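Local coordinates for terminase, large subunit (Enterobacteria phage P22, PDB 4DKW), which drives viral DNA into empty capsids with ATP and cuts the genome to start and end packaging, the chain here being its C-terminal nuclease domain, at residues A[31-35]-A[100-104]; A[41-45]-A[77-83]. All blocks are in the same frame, centred on the assembly; numbering follows the deposited sequence.

Interaction 1: residues A[31-35]-A[100-104]; sequences AQDFG and LKTQY. With MG (magnesium ion), chain E.
F34 presents one ring face to L100 and its edge to Y104, both on helix 97-107, and this is where the contact is tight. CB of L100 sits almost exactly on the ring normal of F34, 3.9 Å from its centroid, a CH-pi contact, while CD1 of L100 lies 3.7 Å from F34 CB. The rim of the same ring, at CE1, comes 3.5 Å from CD2 of Y104, over a face of the tyrosine; the two ring planes are inclined at 59°. Q32 crosses the tyrosine near CE1, its chain bent at chi2 (73°) to bring the amide there, and OE1 and NE2 take H42 and Q40 as their partners. The setting is that of an RNase H-like nuclease fold: strand 27-33 runs in the central sheet with helix 97-107 packed beside its end, and D33 turns away from the helix to bind magnesium through OD2 at 2.1 Å. Beyond the rings the segments are joined more loosely, through water. One water gives a hydrogen to Y104 OH (2.8 Å) and accepts one from G35 N (3.0 Å), the tyrosine hydroxyl also bonding Q40. K101 adds little, since its chain leads away toward W85 and M111.

Interaction 2: residues A[41-45]-A[77-83]; sequences AHIQL and WANKIPV
H42 and Q44, two residues apart on strand 40-48, both meet W77 near the end of helix 67-78. The six-membered ring of W77 slides in alongside the strand: its CZ3 lies in the plane of the imidazole, 3.5 Å from H42 CD2, and its CH2 edge comes 3.3 Å from the backbone O of H42. CB of Q44 packs obliquely on the same ring, 3.7 Å from CZ3. Beyond it the extended chain of Q44, with CG anti to the backbone N (chi1 -179°), carries NE2 to the main-chain O of W77 at 2.9 Å. That bond is bent, 140° at the hydrogen, and the donor stands above the carbonyl plane. Around the rest of the imidazole, A78 CB lies 3.6 Å from H42 NE2, and V83 CG2 is 3.7 Å from H42 CE1, while I81 CG1 touches the Q44 amide. A type II turn from A78 to I81 leads the chain from the helix into strand 82-84, so helix end, turn and strand start each reach H42 or Q44. Further out, D30 on the adjoining strand 27-33 bonds Q44 NE2, and W46 reaches Q44 OE1. These bonds leave the buried amide little rotational freedom. Both imidazole nitrogens face oxygens, NE2 that of D30 OD2 and ND1 that of Q32 OE1, which is consistent with a proton on each and a charge on H42 stabilised by the D30 carboxylate.

Overall arrangement
Interactions 1 and 2 share the central sheet of the nuclease domain, their centres about 11 Å apart, and meet directly where strands 27-33 and 40-48 pair. There Q32 OE1 and H42 ND1 are 2.8 Å apart, a probable hydrogen bond, and D33 N and A41 O, also 2.8 Å apart, make a probable backbone one. Interaction 1 holds the metal end: D33 and D171 both bind one magnesium ion, and a second lies about 8 Å from the F34 side chain. Interaction 2 is set deeper, the side chain of I43 about 8 Å from those of D33 and D171 and about 11 Å from the ion they bind. The polar chain from D30 through H42 to Q32 thus runs from the buried contact up to the neighbour of a catalytic aspartate.

Interaction 1: residues A[31-35]-A[100-104]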
ATOM      1  N   ALA A  31      -2.860  -1.406  -4.295  1.00 23.31           N
ATOM      2  CA  ALA A  31      -1.434  -1.309  -4.530  1.00 24.71           C
ATOM      3  C   ALA A  31      -0.751  -2.649  -4.308  1.00 28.12           C
ATOM      4  O   ALA A  31      -1.250  -3.501  -3.562  1.00 24.56           O
ATOM      5  CB  ALA A  31      -0.820  -0.228  -3.669  1.00 24.73           C
ATOM      6  N   GLN A  32       0.397  -2.815  -4.956  1.00 29.98           N
ATOM      7  CA  GLN A  32       1.135  -4.072  -4.943  1.00 32.62           C
ATOM      8  C   GLN A  32       2.594  -3.838  -4.562  1.00 32.06           C
ATOM      9  O   GLN A  32       3.219  -2.889  -5.028  1.00 34.01           O
ATOM     10  CB  GLN A  32       1.078  -4.723  -6.334  1.00 29.47           C
ATOM     11  CG  GLN A  32       1.801  -6.074  -6.457  1.00 31.26           C
ATOM     12  CD  GLN A  32       1.069  -7.218  -5.759  1.00 31.14           C
ATOM     13  OE1 GLN A  32      -0.160  -7.306  -5.808  1.00 34.72           O
ATOM     14  NE2 GLN A  32       1.826  -8.103  -5.112  1.00 28.34           N
ATOM     15  N   ASP A  33       3.125  -4.694  -3.696  1.00 28.92           N
ATOM     16  CA  ASP A  33       4.567  -4.790  -3.526  1.00 32.31           C
ATOM     17  C   ASP A  33       4.936  -6.175  -4.015  1.00 29.76           C
ATOM     18  O   ASP A  33       4.335  -7.162  -3.598  1.00 35.42           O
ATOM     19  CB  ASP A  33       5.004  -4.594  -2.063  1.00 28.38           C
ATOM     20  CG  ASP A  33       6.521  -4.572  -1.910  1.00 30.13           C
ATOM     21  OD1 ASP A  33       7.203  -4.022  -2.802  1.00 36.87           O
ATOM     22  OD2 ASP A  33       7.043  -5.110  -0.915  1.00 33.66           O
ATOM     23  N   PHE A  34       5.903  -6.255  -4.919  1.00 30.68           N
ATOM     24  CA  PHE A  34       6.277  -7.546  -5.483  1.00 36.18           C
ATOM     25  C   PHE A  34       7.211  -8.282  -4.529  1.00 34.38           C
ATOM     26  O   PHE A  34       7.922  -7.650  -3.739  1.00 36.15           O
ATOM     27  CB  PHE A  34       6.922  -7.383  -6.862  1.00 34.25           C
ATOM     28  CG  PHE A  34       6.053  -6.681  -7.855  1.00 29.22           C
ATOM     29  CD1 PHE A  34       4.871  -7.252  -8.275  1.00 29.91           C
ATOM     30  CD2 PHE A  34       6.420  -5.450  -8.369  1.00 30.53           C
ATOM     31  CE1 PHE A  34       4.059  -6.608  -9.189  1.00 38.64           C
ATOM     32  CE2 PHE A  34       5.621  -4.802  -9.289  1.00 31.77           C
ATOM     33  CZ  PHE A  34       4.436  -5.380  -9.699  1.00 33.25           C
ATOM     34  N   GLY A  35       7.182  -9.612  -4.587  1.00 34.06           N
ATOM     35  CA  GLY A  35       8.037 -10.432  -3.743  1.00 37.47           C
ATOM     36  C   GLY A  35       7.829 -11.931  -3.872  1.00 45.87           C
ATOM     37  O   GLY A  35       6.694 -12.408  -3.902  1.00 42.76           O
ATOM     38  N   LEU A 100       7.114  -7.626 -14.186  1.00 67.19           N
ATOM     39  CA  LEU A 100       6.275  -8.181 -13.124  1.00 57.38           C
ATOM     40  C   LEU A 100       4.847  -7.647 -13.211  1.00 48.36           C
ATOM     41  O   LEU A 100       3.885  -8.388 -12.999  1.00 48.16           O
ATOM     42  CB  LEU A 100       6.865  -7.864 -11.747  1.00 54.08           C
ATOM     43  CG  LEU A 100       7.923  -8.826 -11.200  1.00 49.56           C
ATOM     44  CD1 LEU A 100       8.672  -8.189 -10.030  1.00 43.16           C
ATOM     45  CD2 LEU A 100       7.264 -10.135 -10.776  1.00 54.04           C
ATOM     46  N   LYS A 101       4.716  -6.362 -13.530  1.00 41.43           N
ATOM     47  CA  LYS A 101       3.405  -5.742 -13.684  1.00 45.90           C
ATOM     48  C   LYS A 101       2.611  -6.427 -14.798  1.00 46.46           C
ATOM     49  O   LYS A 101       1.388  -6.557 -14.703  1.00 47.10           O
ATOM     50  CB  LYS A 101       3.532  -4.221 -13.912  1.00 44.19           C
ATOM     51  CG  LYS A 101       3.197  -3.734 -15.316  1.00 49.55           C
ATOM     52  CD  LYS A 101       1.890  -2.953 -15.318  1.00 49.21           C
ATOM     53  CE  LYS A 101       1.313  -2.785 -16.732  1.00 52.29           C
ATOM     54  NZ  LYS A 101       2.101  -1.870 -17.613  1.00 52.11           N
ATOM     55  N   THR A 102       3.321  -6.884 -15.830  1.00 50.30           N
ATOM     56  CA  THR A 102       2.722  -7.599 -16.959  1.00 48.53           C
ATOM     57  C   THR A 102       2.133  -8.931 -16.512  1.00 49.86           C
ATOM     58  O   THR A 102       1.022  -9.287 -16.897  1.00 51.13           O
ATOM     59  CB  THR A 102       3.754  -7.848 -18.085  1.00 51.81           C
ATOM     60  OG1 THR A 102       4.223  -6.592 -18.595  1.00 57.76           O
ATOM     61  CG2 THR A 102       3.145  -8.666 -19.222  1.00 45.70           C
ATOM     62  N   GLN A 103       2.885  -9.663 -15.697  1.00 51.63           N
ATOM     63  CA  GLN A 103       2.428 -10.943 -15.167  1.00 53.78           C
ATOM     64  C   GLN A 103       1.181 -10.755 -14.308  1.00 51.83           C
ATOM     65  O   GLN A 103       0.292 -11.608 -14.292  1.00 52.91           O
ATOM     66  CB  GLN A 103       3.529 -11.603 -14.331  1.00 62.44           C
ATOM     67  CG  GLN A 103       4.826 -11.879 -15.079  1.00 70.82           C
ATOM     68  CD  GLN A 103       5.931 -12.369 -14.160  1.00 77.41           C
ATOM     69  OE1 GLN A 103       5.683 -12.720 -13.002  1.00 82.02           O
ATOM     70  NE2 GLN A 103       7.161 -12.386 -14.670  1.00 80.25           N
ATOM     71  N   TYR A 104       1.125  -9.636 -13.590  1.00 47.97           N
ATOM     72  CA  TYR A 104      -0.011  -9.338 -12.714  1.00 47.14           C
ATOM     73  C   TYR A 104      -1.236  -8.869 -13.504  1.00 42.53           C
ATOM     74  O   TYR A 104      -2.371  -9.240 -13.186  1.00 39.29           O
ATOM     75  CB  TYR A 104       0.389  -8.327 -11.633  1.00 38.69           C
ATOM     76  CG  TYR A 104       1.015  -8.974 -10.418  1.00 35.47           C
ATOM     77  CD1 TYR A 104       0.280  -9.169  -9.258  1.00 32.16           C
ATOM     78  CD2 TYR A 104       2.332  -9.428 -10.448  1.00 43.50           C
ATOM     79  CE1 TYR A 104       0.843  -9.774  -8.150  1.00 35.01           C
ATOM     80  CE2 TYR A 104       2.905 -10.038  -9.343  1.00 41.26           C
ATOM     81  CZ  TYR A 104       2.154 -10.209  -8.197  1.00 37.61           C
ATOM     82  OH  TYR A 104       2.718 -10.818  -7.097  1.00 39.89           O
TER
HETATM   83 MG    MG E 501       8.972  -5.784  -0.443  1.00 36.78          MG
HETATM   84  O   HOH W   1       9.469  -5.102  -2.250  1.00 30.00           O
HETATM   85  O   HOH W   2       5.489 -11.067  -6.627  1.00 40.09           O
HETATM   86  O   HOH W   3      10.695  -6.784   0.376  1.00 40.27           O

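Interaction 2: residues A[41-45]-A[77-83]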
ATOM      1  N   ALA A  41       2.780  -8.039  -1.111  1.00 31.18           N
ATOM      2  CA  ALA A  41       1.586  -7.482  -0.481  1.00 28.17           C
ATOM      3  C   ALA A  41       0.652  -6.868  -1.515  1.00 27.34           C
ATOM      4  O   ALA A  41       1.097  -6.197  -2.446  1.00 33.83           O
ATOM      5  CB  ALA A  41       1.961  -6.446   0.586  1.00 22.29           C
ATOM      6  N   HIS A  42      -0.642  -7.115  -1.363  1.00 24.72           N
ATOM      7  CA  HIS A  42      -1.642  -6.385  -2.130  1.00 21.87           C
ATOM      8  C   HIS A  42      -2.601  -5.719  -1.147  1.00 29.39           C
ATOM      9  O   HIS A  42      -3.155  -6.392  -0.275  1.00 30.28           O
ATOM     10  CB  HIS A  42      -2.412  -7.324  -3.064  1.00 26.11           C
ATOM     11  CG  HIS A  42      -3.222  -6.604  -4.099  1.00 24.57           C
ATOM     12  ND1 HIS A  42      -2.706  -6.245  -5.324  1.00 28.16           N
ATOM     13  CD2 HIS A  42      -4.494  -6.148  -4.075  1.00 21.29           C
ATOM     14  CE1 HIS A  42      -3.635  -5.609  -6.018  1.00 26.90           C
ATOM     15  NE2 HIS A  42      -4.728  -5.544  -5.288  1.00 19.94           N
ATOM     16  N   ILE A  43      -2.787  -4.405  -1.273  1.00 28.75           N
ATOM     17  CA  ILE A  43      -3.616  -3.656  -0.327  1.00 25.52           C
ATOM     18  C   ILE A  43      -4.717  -2.902  -1.040  1.00 23.21           C
ATOM     19  O   ILE A  43      -4.666  -2.709  -2.249  1.00 22.38           O
ATOM     20  CB  ILE A  43      -2.787  -2.652   0.525  1.00 20.83           C
ATOM     21  CG1 ILE A  43      -2.156  -1.558  -0.353  1.00 19.67           C
ATOM     22  CG2 ILE A  43      -1.706  -3.395   1.324  1.00 16.87           C
ATOM     23  CD1 ILE A  43      -3.005  -0.257  -0.573  1.00 14.92           C
ATOM     24  N   GLN A  44      -5.710  -2.471  -0.276  1.00 27.17           N
ATOM     25  CA  GLN A  44      -6.741  -1.591  -0.802  1.00 24.95           C
ATOM     26  C   GLN A  44      -6.932  -0.425   0.155  1.00 23.72           C
ATOM     27  O   GLN A  44      -7.099  -0.604   1.363  1.00 21.43           O
ATOM     28  CB  GLN A  44      -8.074  -2.320  -1.032  1.00 23.16           C
ATOM     29  CG  GLN A  44      -9.163  -1.416  -1.615  1.00 18.50           C
ATOM     30  CD  GLN A  44     -10.381  -2.192  -2.073  1.00 23.68           C
ATOM     31  OE1 GLN A  44     -11.413  -2.199  -1.405  1.00 28.48           O
ATOM     32  NE2 GLN A  44     -10.263  -2.860  -3.216  1.00 24.44           N
ATOM     33  N   LEU A  45      -6.905   0.770  -0.409  1.00 17.80           N
ATOM     34  CA  LEU A  45      -7.011   1.982   0.350  1.00 16.23           C
ATOM     35  C   LEU A  45      -8.290   2.689  -0.076  1.00 23.65           C
ATOM     36  O   LEU A  45      -8.600   2.754  -1.268  1.00 20.04           O
ATOM     37  CB  LEU A  45      -5.785   2.831   0.019  1.00 21.81           C
ATOM     38  CG  LEU A  45      -5.367   4.050   0.816  1.00 25.69           C
ATOM     39  CD1 LEU A  45      -5.090   3.693   2.284  1.00 20.83           C
ATOM     40  CD2 LEU A  45      -4.131   4.620   0.145  1.00 25.41           C
ATOM     41  N   TRP A  77     -12.112  -8.511  -3.722  1.00 38.99           N
ATOM     42  CA  TRP A  77     -12.063  -7.070  -3.470  1.00 30.39           C
ATOM     43  C   TRP A  77     -11.193  -6.272  -4.458  1.00 31.46           C
ATOM     44  O   TRP A  77     -11.408  -5.066  -4.655  1.00 36.01           O
ATOM     45  CB  TRP A  77     -11.701  -6.742  -2.000  1.00 27.91           C
ATOM     46  CG  TRP A  77     -10.513  -7.467  -1.404  1.00 30.69           C
ATOM     47  CD1 TRP A  77     -10.531  -8.659  -0.730  1.00 29.68           C
ATOM     48  CD2 TRP A  77      -9.141  -7.027  -1.392  1.00 33.85           C
ATOM     49  NE1 TRP A  77      -9.261  -8.992  -0.317  1.00 26.45           N
ATOM     50  CE2 TRP A  77      -8.392  -8.009  -0.706  1.00 27.03           C
ATOM     51  CE3 TRP A  77      -8.474  -5.905  -1.897  1.00 26.95           C
ATOM     52  CZ2 TRP A  77      -7.013  -7.895  -0.513  1.00 26.76           C
ATOM     53  CZ3 TRP A  77      -7.103  -5.798  -1.702  1.00 20.51           C
ATOM     54  CH2 TRP A  77      -6.389  -6.788  -1.024  1.00 23.32           C
ATOM     55  N   ALA A  78     -10.231  -6.943  -5.089  1.00 31.79           N
ATOM     56  CA  ALA A  78      -9.289  -6.278  -5.988  1.00 27.70           C
ATOM     57  C   ALA A  78      -9.830  -6.089  -7.407  1.00 30.76           C
ATOM     58  O   ALA A  78      -9.277  -5.323  -8.184  1.00 30.84           O
ATOM     59  CB  ALA A  78      -7.967  -7.036  -6.020  1.00 27.26           C
ATOM     60  N   ASN A  79     -10.905  -6.797  -7.744  1.00 32.53           N
ATOM     61  CA  ASN A  79     -11.447  -6.777  -9.098  1.00 33.92           C
ATOM     62  C   ASN A  79     -11.798  -5.371  -9.596  1.00 36.61           C
ATOM     63  O   ASN A  79     -12.551  -4.648  -8.944  1.00 36.77           O
ATOM     64  CB  ASN A  79     -12.669  -7.695  -9.188  1.00 34.84           C
ATOM     65  CG  ASN A  79     -13.086  -7.973 -10.612  1.00 40.43           C
ATOM     66  OD1 ASN A  79     -12.258  -8.034 -11.518  1.00 45.86           O
ATOM     67  ND2 ASN A  79     -14.382  -8.144 -10.816  1.00 43.23           N
ATOM     68  N   LYS A  80     -11.229  -5.007 -10.746  1.00 38.22           N
ATOM     69  CA  LYS A  80     -11.475  -3.729 -11.430  1.00 37.89           C
ATOM     70  C   LYS A  80     -10.873  -2.490 -10.756  1.00 33.32           C
ATOM     71  O   LYS A  80     -11.027  -1.377 -11.256  1.00 39.11           O
ATOM     72  CB  LYS A  80     -12.971  -3.520 -11.712  1.00 35.80           C
ATOM     73  CG  LYS A  80     -13.491  -4.279 -12.910  1.00 47.50           C
ATOM     74  CD  LYS A  80     -14.638  -5.198 -12.522  1.00 62.86           C
ATOM     75  CE  LYS A  80     -15.758  -4.441 -11.823  1.00 74.33           C
ATOM     76  NZ  LYS A  80     -16.912  -5.322 -11.469  1.00 79.89           N
ATOM     77  N   ILE A  81     -10.177  -2.677  -9.640  1.00 30.02           N
ATOM     78  CA  ILE A  81      -9.570  -1.551  -8.923  1.00 27.41           C
ATOM     79  C   ILE A  81      -8.166  -1.266  -9.460  1.00 24.85           C
ATOM     80  O   ILE A  81      -7.353  -2.186  -9.557  1.00 33.58           O
ATOM     81  CB  ILE A  81      -9.465  -1.855  -7.418  1.00 26.16           C
ATOM     82  CG1 ILE A  81     -10.814  -2.335  -6.870  1.00 27.15           C
ATOM     83  CG2 ILE A  81      -8.940  -0.658  -6.673  1.00 19.72           C
ATOM     84  CD1 ILE A  81     -11.984  -1.406  -7.171  1.00 32.04           C
ATOM     85  N   PRO A  82      -7.874  -0.000  -9.821  1.00 31.11           N
ATOM     86  CA  PRO A  82      -6.536   0.336 -10.334  1.00 31.43           C
ATOM     87  C   PRO A  82      -5.460  -0.022  -9.311  1.00 32.65           C
ATOM     88  O   PRO A  82      -5.681   0.158  -8.110  1.00 29.51           O
ATOM     89  CB  PRO A  82      -6.591   1.857 -10.519  1.00 28.71           C
ATOM     90  CG  PRO A  82      -8.044   2.206 -10.515  1.00 33.48           C
ATOM     91  CD  PRO A  82      -8.724   1.192  -9.666  1.00 29.35           C
ATOM     92  N   VAL A  83      -4.323  -0.531  -9.773  1.00 29.89           N
ATOM     93  CA  VAL A  83      -3.268  -0.981  -8.870  1.00 28.01           C
ATOM     94  C   VAL A  83      -1.976  -0.191  -9.045  1.00 31.44           C
ATOM     95  O   VAL A  83      -1.428  -0.122 -10.148  1.00 34.07           O
ATOM     96  CB  VAL A  83      -2.955  -2.476  -9.077  1.00 24.10           C
ATOM     97  CG1 VAL A  83      -1.833  -2.930  -8.146  1.00 21.25           C
ATOM     98  CG2 VAL A  83      -4.204  -3.305  -8.860  1.00 27.15           C
TER